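Local atomic coordinates of pectinesterase (Sitophilus oryzae, PDB entry 4PMH), a protein that hydrolyses the methyl esters of pectin, releasing methanol, and probably helps the rice weevil digest plant cell walls. Residues Q160-I166 / Q189-L195; V211-Y215 / G232-F236; Y116-G121 / Y134-A138. One frame throughout, in Å; residues are numbered along the deposited sequence.

Contact 1 (Q160-I166 / Q189-L195); sequences QIVNLSI and QIHNARL
Two successive coils can be built as translated copies of one another, and Q160-I166 and Q189-L195 do this in parallel, the strands 160-162 and 189-191 running 4.7 Å apart at 9°. Q189 pairs with Q160: its O accepts I161 N at 2.8 Å, and its OE1 takes Q160 NE2 at 2.9 Å, both side chains starting in m; Q160 OE1 turns to T90, and Q189 NE2 to P33 O. I190 matches I161 on the opposite, apolar face, where L181 touches both. H191 N binds I161 O at 2.8 Å, and H191 O receives N163 N at 3.1 Å; its ND1 bonds T217. N192 closely repeats N163: both are left-handed helical (phi/psi 60/50 and 52/54) with chi1 t, and a water joins N192 ND2 (2.9 Å) to N163 OD1 (2.8 Å); N163 ND2 bonds G93 O. Beyond, A193 is extended, R194 N reaches L164 O at 3.0 Å and R194 O accepts I166 N at 2.9 Å, while R194 NH1 donates to S165 OG at 2.8 Å. L195 CD2 lies 3.8 Å from I166 CD1. Stacked asparagines in such turns recur in right-handed parallel beta-helices of the pectate lyase-like kind, to which pectinesterases belong.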
loop_
_atom_site.group_PDB
_atom_site.type_symbol
_atom_site.label_atom_id
_atom_site.label_comp_id
_atom_site.label_asym_id
_atom_site.label_seq_id
_atom_site.Cartn_x
_atom_site.Cartn_y
_atom_site.Cartn_z
ATOM N N GLN A 160 7.740 -8.557 -9.084
ATOM C CA GLN A 160 6.526 -9.294 -8.819
ATOM C C GLN A 160 6.641 -9.949 -7.421
ATOM O O GLN A 160 7.663 -10.579 -7.102
ATOM C CB GLN A 160 6.305 -10.372 -9.902
ATOM C CG GLN A 160 6.159 -9.819 -11.320
ATOM C CD GLN A 160 5.937 -10.909 -12.361
ATOM O OE1 GLN A 160 6.243 -12.085 -12.128
ATOM N NE2 GLN A 160 5.445 -10.520 -13.525
ATOM N N ILE A 161 5.613 -9.766 -6.586
ATOM C CA ILE A 161 5.557 -10.370 -5.257
ATOM C C ILE A 161 4.326 -11.259 -5.254
ATOM O O ILE A 161 3.227 -10.779 -5.519
ATOM C CB ILE A 161 5.432 -9.303 -4.135
ATOM C CG1 ILE A 161 6.633 -8.368 -4.115
ATOM C CG2 ILE A 161 5.320 -9.990 -2.785
ATOM C CD1 ILE A 161 6.470 -7.193 -3.146
ATOM N N VAL A 162 4.501 -12.545 -4.969
ATOM C CA VAL A 162 3.454 -13.533 -5.243
ATOM C C VAL A 162 3.364 -14.547 -4.119
ATOM O O VAL A 162 4.390 -14.990 -3.613
ATOM C CB VAL A 162 3.778 -14.294 -6.540
ATOM C CG1 VAL A 162 2.656 -15.258 -6.917
ATOM C CG2 VAL A 162 4.077 -13.314 -7.655
ATOM N N ASN A 163 2.139 -14.917 -3.743
ATOM C CA ASN A 163 1.910 -16.062 -2.862
ATOM C C ASN A 163 2.727 -16.022 -1.556
ATOM O O ASN A 163 3.405 -16.961 -1.194
ATOM C CB ASN A 163 2.183 -17.372 -3.626
ATOM C CG ASN A 163 1.655 -18.600 -2.893
ATOM O OD1 ASN A 163 0.626 -18.537 -2.233
ATOM N ND2 ASN A 163 2.350 -19.716 -3.020
ATOM N N LEU A 164 2.633 -14.940 -0.816
ATOM C CA LEU A 164 3.336 -14.893 0.441
ATOM C C LEU A 164 2.717 -13.820 1.319
ATOM O O LEU A 164 1.882 -13.025 0.864
ATOM C CB LEU A 164 4.843 -14.656 0.206
ATOM C CG LEU A 164 5.267 -13.441 -0.620
ATOM C CD1 LEU A 164 5.140 -12.156 0.195
ATOM C CD2 LEU A 164 6.693 -13.594 -1.131
ATOM N N SER A 165 3.115 -13.830 2.578
ATOM C CA SER A 165 2.571 -12.925 3.576
ATOM C C SER A 165 3.682 -12.023 4.108
ATOM O O SER A 165 4.767 -12.499 4.476
ATOM C CB SER A 165 1.973 -13.735 4.731
ATOM O OG SER A 165 0.886 -14.565 4.326
ATOM N N ILE A 166 3.400 -10.731 4.197
ATOM C CA ILE A 166 4.330 -9.783 4.768
ATOM C C ILE A 166 3.638 -9.087 5.917
ATOM O O ILE A 166 2.536 -8.567 5.757
ATOM C CB ILE A 166 4.795 -8.700 3.749
ATOM C CG1 ILE A 166 5.347 -9.334 2.459
ATOM C CG2 ILE A 166 5.854 -7.815 4.368
ATOM C CD1 ILE A 166 5.442 -8.386 1.284
ATOM N N GLN A 189 4.000 -5.585 -9.294
ATOM C CA GLN A 189 2.831 -6.428 -9.323
ATOM C C GLN A 189 2.816 -7.240 -8.038
ATOM O O GLN A 189 3.816 -7.874 -7.694
ATOM C CB GLN A 189 2.887 -7.365 -10.529
ATOM C CG GLN A 189 2.963 -6.678 -11.874
ATOM C CD GLN A 189 3.211 -7.676 -12.994
ATOM O OE1 GLN A 189 4.335 -7.846 -13.443
ATOM N NE2 GLN A 189 2.168 -8.366 -13.421
ATOM N N ILE A 190 1.698 -7.202 -7.324
ATOM C CA ILE A 190 1.523 -7.966 -6.084
ATOM C C ILE A 190 0.325 -8.885 -6.290
ATOM O O ILE A 190 -0.787 -8.411 -6.538
ATOM C CB ILE A 190 1.218 -7.042 -4.892
ATOM C CG1 ILE A 190 2.314 -6.014 -4.688
ATOM C CG2 ILE A 190 1.026 -7.857 -3.625
ATOM C CD1 ILE A 190 2.296 -4.881 -5.678
ATOM N N HIS A 191 0.532 -10.197 -6.228
ATOM C CA HIS A 191 -0.515 -11.131 -6.616
ATOM C C HIS A 191 -0.653 -12.252 -5.603
ATOM O O HIS A 191 0.330 -12.908 -5.270
ATOM C CB HIS A 191 -0.221 -11.683 -8.000
ATOM C CG HIS A 191 -1.208 -12.700 -8.481
ATOM N ND1 HIS A 191 -2.549 -12.424 -8.638
ATOM C CD2 HIS A 191 -1.037 -13.976 -8.904
ATOM C CE1 HIS A 191 -3.168 -13.498 -9.098
ATOM N NE2 HIS A 191 -2.274 -14.453 -9.273
ATOM N N ASN A 192 -1.871 -12.468 -5.111
ATOM C CA ASN A 192 -2.133 -13.566 -4.191
ATOM C C ASN A 192 -1.290 -13.448 -2.917
ATOM O O ASN A 192 -0.649 -14.387 -2.493
ATOM C CB ASN A 192 -1.908 -14.920 -4.882
ATOM C CG ASN A 192 -2.452 -16.091 -4.070
ATOM O OD1 ASN A 192 -3.503 -15.993 -3.415
ATOM N ND2 ASN A 192 -1.730 -17.209 -4.096
ATOM N N ALA A 193 -1.314 -12.277 -2.306
ATOM C CA ALA A 193 -0.495 -12.008 -1.145
ATOM C C ALA A 193 -1.354 -11.557 0.003
ATOM O O ALA A 193 -2.555 -11.272 -0.162
ATOM C CB ALA A 193 0.549 -10.941 -1.484
ATOM N N ARG A 194 -0.734 -11.509 1.179
ATOM C CA ARG A 194 -1.385 -11.079 2.398
ATOM C C ARG A 194 -0.451 -10.040 3.047
ATOM O O ARG A 194 0.720 -10.329 3.289
ATOM C CB ARG A 194 -1.603 -12.293 3.335
ATOM C CG ARG A 194 -2.453 -13.440 2.761
ATOM C CD ARG A 194 -2.559 -14.667 3.679
ATOM N NE ARG A 194 -3.072 -14.341 5.015
ATOM C CZ ARG A 194 -2.380 -14.376 6.167
ATOM N NH1 ARG A 194 -1.103 -14.756 6.229
ATOM N NH2 ARG A 194 -2.989 -14.024 7.301
ATOM N N LEU A 195 -0.960 -8.842 3.294
ATOM C CA LEU A 195 -0.180 -7.735 3.806
ATOM C C LEU A 195 -0.811 -7.320 5.142
ATOM O O LEU A 195 -1.972 -6.920 5.171
ATOM C CB LEU A 195 -0.154 -6.586 2.766
ATOM C CG LEU A 195 0.274 -6.980 1.340
ATOM C CD1 LEU A 195 0.055 -5.827 0.378
ATOM C CD2 LEU A 195 1.731 -7.427 1.320
HETATM O O HOH W 1 -1.498 -19.996 -3.381
#

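Contact 2 (V211-Y215 / G232-F236); sequences VERSY and GSAIF
Both segments are extended and run the same way, strands 213-215 and 233-236 lying 4.7 Å apart with 10° between their directions. The register pairs R213 with S233, S214 with A234 and Y215 with I235, at CA-CA separations of 4.6, 4.7 and 4.8 Å. Three backbone bonds zigzag across, as parallel pairing demands: S233 N to E212 O (2.8 Å), S214 N to S233 O (2.9 Å) and I235 N to S214 O (2.9 Å). A CA-H...O contact from R213 CA to S233 O (3.1 Å) adds to them. Just before the strand, G232 fits closely: a CB there would come within 3.2 Å of E212 O. A water bridges this end, accepting from E212 N (2.9 Å) and donating to S233 OG (2.8 Å); S233 OG also bonds Y265 O. Such neighbours are consecutive coils of the right-handed parallel beta-helix, and the connection between them carries D226, by similarity the nucleophile. Side chains divide between the two faces. Small residues meet on one, S214 OG (chi1 p) lying 3.4 Å from A234 CB; F236, on the same side, stacks with Y216 and meets F241 edge-to-face. On the other, Y215 (chi1 t) lays its ring beside I235 (m), CE1 to CG2 3.6 Å, against helix 23-27, whose L27 touches both; Y215 OH bonds E237. R213 starts there in m, its CG 4.0 Å from S233 CB, and its guanidinium forms a salt bridge with D186.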
loop_
_atom_site.group_PDB
_atom_site.type_symbol
_atom_site.label_atom_id
_atom_site.label_comp_id
_atom_site.label_asym_id
_atom_site.label_seq_id
_atom_site.Cartn_x
_atom_site.Cartn_y
_atom_site.Cartn_z
ATOM N N VAL A 211 5.049 8.713 -13.157
ATOM C CA VAL A 211 4.473 7.433 -13.491
ATOM C C VAL A 211 5.085 6.372 -12.563
ATOM O O VAL A 211 6.232 5.962 -12.731
ATOM C CB VAL A 211 4.734 7.139 -14.986
ATOM C CG1 VAL A 211 4.455 5.699 -15.356
ATOM C CG2 VAL A 211 3.889 8.078 -15.837
ATOM N N GLU A 212 4.320 5.966 -11.557
ATOM C CA GLU A 212 4.770 4.998 -10.541
ATOM C C GLU A 212 3.589 4.072 -10.270
ATOM O O GLU A 212 2.786 4.319 -9.378
ATOM C CB GLU A 212 5.224 5.697 -9.249
ATOM C CG GLU A 212 5.979 4.780 -8.286
ATOM C CD GLU A 212 6.303 5.426 -6.938
ATOM O OE1 GLU A 212 6.266 6.665 -6.819
ATOM O OE2 GLU A 212 6.576 4.695 -5.972
ATOM N N ARG A 213 3.507 3.010 -11.073
ATOM C CA ARG A 213 2.325 2.177 -11.150
ATOM C C ARG A 213 2.522 0.835 -10.445
ATOM O O ARG A 213 3.579 0.215 -10.544
ATOM C CB ARG A 213 1.973 1.917 -12.614
ATOM C CG ARG A 213 1.633 3.198 -13.361
ATOM C CD ARG A 213 1.667 2.994 -14.860
ATOM N NE ARG A 213 3.029 2.808 -15.355
ATOM C CZ ARG A 213 3.399 2.941 -16.634
ATOM N NH1 ARG A 213 2.512 3.264 -17.581
ATOM N NH2 ARG A 213 4.678 2.767 -16.964
ATOM N N SER A 214 1.488 0.410 -9.739
ATOM C CA SER A 214 1.482 -0.900 -9.076
ATOM C C SER A 214 0.123 -1.541 -9.244
ATOM O O SER A 214 -0.884 -0.849 -9.357
ATOM C CB SER A 214 1.890 -0.811 -7.590
ATOM O OG SER A 214 1.191 0.197 -6.887
ATOM N N TYR A 215 0.123 -2.873 -9.304
ATOM C CA TYR A 215 -1.066 -3.640 -9.598
ATOM C C TYR A 215 -1.165 -4.774 -8.595
ATOM O O TYR A 215 -0.331 -5.709 -8.606
ATOM C CB TYR A 215 -0.989 -4.224 -11.005
ATOM C CG TYR A 215 -2.316 -4.591 -11.645
ATOM C CD1 TYR A 215 -3.446 -4.881 -10.901
ATOM C CD2 TYR A 215 -2.419 -4.664 -13.025
ATOM C CE1 TYR A 215 -4.653 -5.207 -11.511
ATOM C CE2 TYR A 215 -3.616 -5.003 -13.640
ATOM C CZ TYR A 215 -4.731 -5.274 -12.864
ATOM O OH TYR A 215 -5.927 -5.607 -13.471
ATOM N N GLY A 232 1.317 6.553 -5.243
ATOM C CA GLY A 232 1.472 5.848 -6.504
ATOM C C GLY A 232 0.181 5.829 -7.298
ATOM O O GLY A 232 -0.886 6.216 -6.796
ATOM N N SER A 233 0.287 5.396 -8.549
ATOM C CA SER A 233 -0.868 4.974 -9.307
ATOM C C SER A 233 -1.045 3.503 -9.013
ATOM O O SER A 233 -0.372 2.668 -9.613
ATOM C CB SER A 233 -0.658 5.184 -10.801
ATOM O OG SER A 233 -0.654 6.556 -11.145
ATOM N N ALA A 234 -1.943 3.173 -8.090
ATOM C CA ALA A 234 -2.062 1.792 -7.603
ATOM C C ALA A 234 -3.455 1.248 -7.851
ATOM O O ALA A 234 -4.441 1.856 -7.447
ATOM C CB ALA A 234 -1.717 1.713 -6.123
ATOM N N ILE A 235 -3.510 0.113 -8.547
ATOM C CA ILE A 235 -4.745 -0.575 -8.885
ATOM C C ILE A 235 -4.896 -1.788 -7.975
ATOM O O ILE A 235 -3.949 -2.568 -7.813
ATOM C CB ILE A 235 -4.709 -1.044 -10.351
ATOM C CG1 ILE A 235 -4.643 0.175 -11.264
ATOM C CG2 ILE A 235 -5.886 -1.943 -10.681
ATOM C CD1 ILE A 235 -4.112 -0.133 -12.650
ATOM N N PHE A 236 -6.075 -1.937 -7.378
ATOM C CA PHE A 236 -6.381 -3.058 -6.496
ATOM C C PHE A 236 -7.588 -3.757 -7.076
ATOM O O PHE A 236 -8.694 -3.229 -6.999
ATOM C CB PHE A 236 -6.721 -2.564 -5.097
ATOM C CG PHE A 236 -5.598 -1.856 -4.418
ATOM C CD1 PHE A 236 -4.689 -2.558 -3.624
ATOM C CD2 PHE A 236 -5.433 -0.484 -4.566
ATOM C CE1 PHE A 236 -3.652 -1.898 -2.993
ATOM C CE2 PHE A 236 -4.387 0.175 -3.937
ATOM C CZ PHE A 236 -3.501 -0.532 -3.146
HETATM O O HOH W 2 1.942 7.501 -11.029
#

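Contact 3 (Y116-G121 / Y134-A138); sequences YKSLVG and YNSCA
Two short helices can meet through packing alone, as Y116-G121 and Y134-A138 do. The helical segments 116-120 and 134-138 are roughly antiparallel but well inclined, at 145°, with axes 10.6 Å apart; K117 and A138 bring their CA atoms to 6.1 Å. Aromatic contact is central: Y116 and Y134, both with chi1 t, meet rim to rim, their ring centroids 5.7 Å apart and planes at 20°, Y116 CE2 lying 3.5 Å from Y134 CD1. Y116 OH bonds Y81, and F124 stacks on the Y134 ring. Sulfur adds an oblique contact, C137 SG sitting 5.2 Å from the Y116 centroid while C137 CB touches Y116 CZ at 3.5 Å. Other apolar packing sets V120 CG2 against Y134 CE1 (4.0 Å) and K117 CG against A138 CB (3.9 Å). G121 CA comes 3.5 Å from Y134 OH, where a CB would clash. The C137-C148 disulfide ties helix 131-138 to helix 145-148; the helices belong to an insertion between strands 101-105 and 152-154 of the parallel beta-helix.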
loop_
_atom_site.group_PDB
_atom_site.type_symbol
_atom_site.label_atom_id
_atom_site.label_comp_id
_atom_site.label_asym_id
_atom_site.label_seq_id
_atom_site.Cartn_x
_atom_site.Cartn_y
_atom_site.Cartn_z
ATOM N N TYR A 116 17.319 -1.510 15.671
ATOM C CA TYR A 116 17.228 -1.877 14.247
ATOM C C TYR A 116 18.477 -2.639 13.828
ATOM O O TYR A 116 18.388 -3.689 13.178
ATOM C CB TYR A 116 17.018 -0.625 13.396
ATOM C CG TYR A 116 17.159 -0.807 11.899
ATOM C CD1 TYR A 116 16.074 -1.213 11.103
ATOM C CD2 TYR A 116 18.361 -0.547 11.271
ATOM C CE1 TYR A 116 16.215 -1.361 9.731
ATOM C CE2 TYR A 116 18.517 -0.692 9.903
ATOM C CZ TYR A 116 17.450 -1.096 9.127
ATOM O OH TYR A 116 17.648 -1.237 7.775
ATOM N N LYS A 117 19.641 -2.149 14.243
ATOM C CA LYS A 117 20.881 -2.849 13.942
ATOM C C LYS A 117 20.894 -4.251 14.518
ATOM O O LYS A 117 21.294 -5.203 13.839
ATOM C CB LYS A 117 22.096 -2.066 14.424
ATOM C CG LYS A 117 22.369 -0.819 13.605
ATOM C CD LYS A 117 23.686 -0.151 13.986
ATOM C CE LYS A 117 24.880 -0.881 13.382
ATOM N NZ LYS A 117 26.172 -0.308 13.880
ATOM N N SER A 118 20.473 -4.383 15.773
ATOM C CA SER A 118 20.446 -5.694 16.425
ATOM C C SER A 118 19.505 -6.624 15.705
ATOM O O SER A 118 19.815 -7.793 15.511
ATOM C CB SER A 118 20.031 -5.596 17.892
ATOM O OG SER A 118 21.035 -4.929 18.628
ATOM N N LEU A 119 18.360 -6.097 15.293
ATOM C CA LEU A 119 17.347 -6.919 14.671
ATOM C C LEU A 119 17.723 -7.383 13.252
ATOM O O LEU A 119 17.520 -8.549 12.916
ATOM C CB LEU A 119 16.006 -6.177 14.671
ATOM C CG LEU A 119 14.750 -6.993 14.366
ATOM C CD1 LEU A 119 14.445 -7.975 15.492
ATOM C CD2 LEU A 119 13.559 -6.064 14.124
ATOM N N VAL A 120 18.266 -6.494 12.422
ATOM C CA VAL A 120 18.495 -6.837 10.991
ATOM C C VAL A 120 19.938 -6.723 10.490
ATOM O O VAL A 120 20.238 -7.107 9.344
ATOM C CB VAL A 120 17.611 -5.973 10.073
ATOM C CG1 VAL A 120 16.153 -6.047 10.519
ATOM C CG2 VAL A 120 18.098 -4.532 10.045
ATOM N N GLY A 121 20.832 -6.222 11.345
ATOM C CA GLY A 121 22.166 -5.873 10.913
ATOM C C GLY A 121 22.931 -7.040 10.327
ATOM O O GLY A 121 23.714 -6.870 9.379
ATOM N N TYR A 134 20.187 -0.226 4.116
ATOM C CA TYR A 134 20.369 -0.606 5.532
ATOM C C TYR A 134 21.112 0.489 6.317
ATOM O O TYR A 134 20.655 0.955 7.392
ATOM C CB TYR A 134 21.076 -1.974 5.644
ATOM C CG TYR A 134 21.733 -2.189 6.991
ATOM C CD1 TYR A 134 20.967 -2.423 8.128
ATOM C CD2 TYR A 134 23.112 -2.109 7.138
ATOM C CE1 TYR A 134 21.552 -2.586 9.375
ATOM C CE2 TYR A 134 23.710 -2.278 8.387
ATOM C CZ TYR A 134 22.921 -2.510 9.500
ATOM O OH TYR A 134 23.499 -2.692 10.751
ATOM N N ASN A 135 22.237 0.925 5.763
ATOM C CA ASN A 135 23.061 1.931 6.410
ATOM C C ASN A 135 22.336 3.270 6.618
ATOM O O ASN A 135 22.505 3.919 7.650
ATOM C CB ASN A 135 24.373 2.137 5.652
ATOM C CG ASN A 135 25.316 3.086 6.382
ATOM O OD1 ASN A 135 25.497 2.991 7.604
ATOM N ND2 ASN A 135 25.907 4.012 5.643
ATOM N N SER A 136 21.503 3.666 5.662
ATOM C CA SER A 136 20.738 4.904 5.795
ATOM C C SER A 136 19.734 4.829 6.944
ATOM O O SER A 136 19.465 5.829 7.590
ATOM C CB SER A 136 20.007 5.253 4.494
ATOM O OG SER A 136 18.803 4.520 4.404
ATOM N N CYS A 137 19.184 3.651 7.211
ATOM C CA CYS A 137 18.349 3.452 8.381
ATOM C C CYS A 137 19.184 3.287 9.662
ATOM O O CYS A 137 18.840 3.840 10.716
ATOM C CB CYS A 137 17.449 2.243 8.176
ATOM S SG CYS A 137 16.289 2.509 6.818
ATOM N N ALA A 138 20.280 2.548 9.554
ATOM C CA ALA A 138 21.176 2.280 10.686
ATOM C C ALA A 138 21.807 3.555 11.220
ATOM O O ALA A 138 22.093 3.657 12.414
ATOM C CB ALA A 138 22.256 1.292 10.289
#

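In the fold
Following the chain from its N terminus, the three contacts close one after another; none nests in or crosses another. Contact 3 comes first, joining two helices across a 12-residue connection, and lies apart from the other two contacts: its nearest atoms are about 12 Å from those of contact 1 and about 16 Å from those of contact 2. Contact 1 then closes one turn of the beta-helix, bridging two of its parallel sheets at once, and contact 2 closes a later turn in the larger sheet. Strands 188-191 and 213-217 are neighbours there, so contacts 1 and 2 touch: I190 N lies 2.8 Å from Y215 O, a probable hydrogen bond. Local pairings thus add up to a continuous solenoid, with a helical excursion to one side.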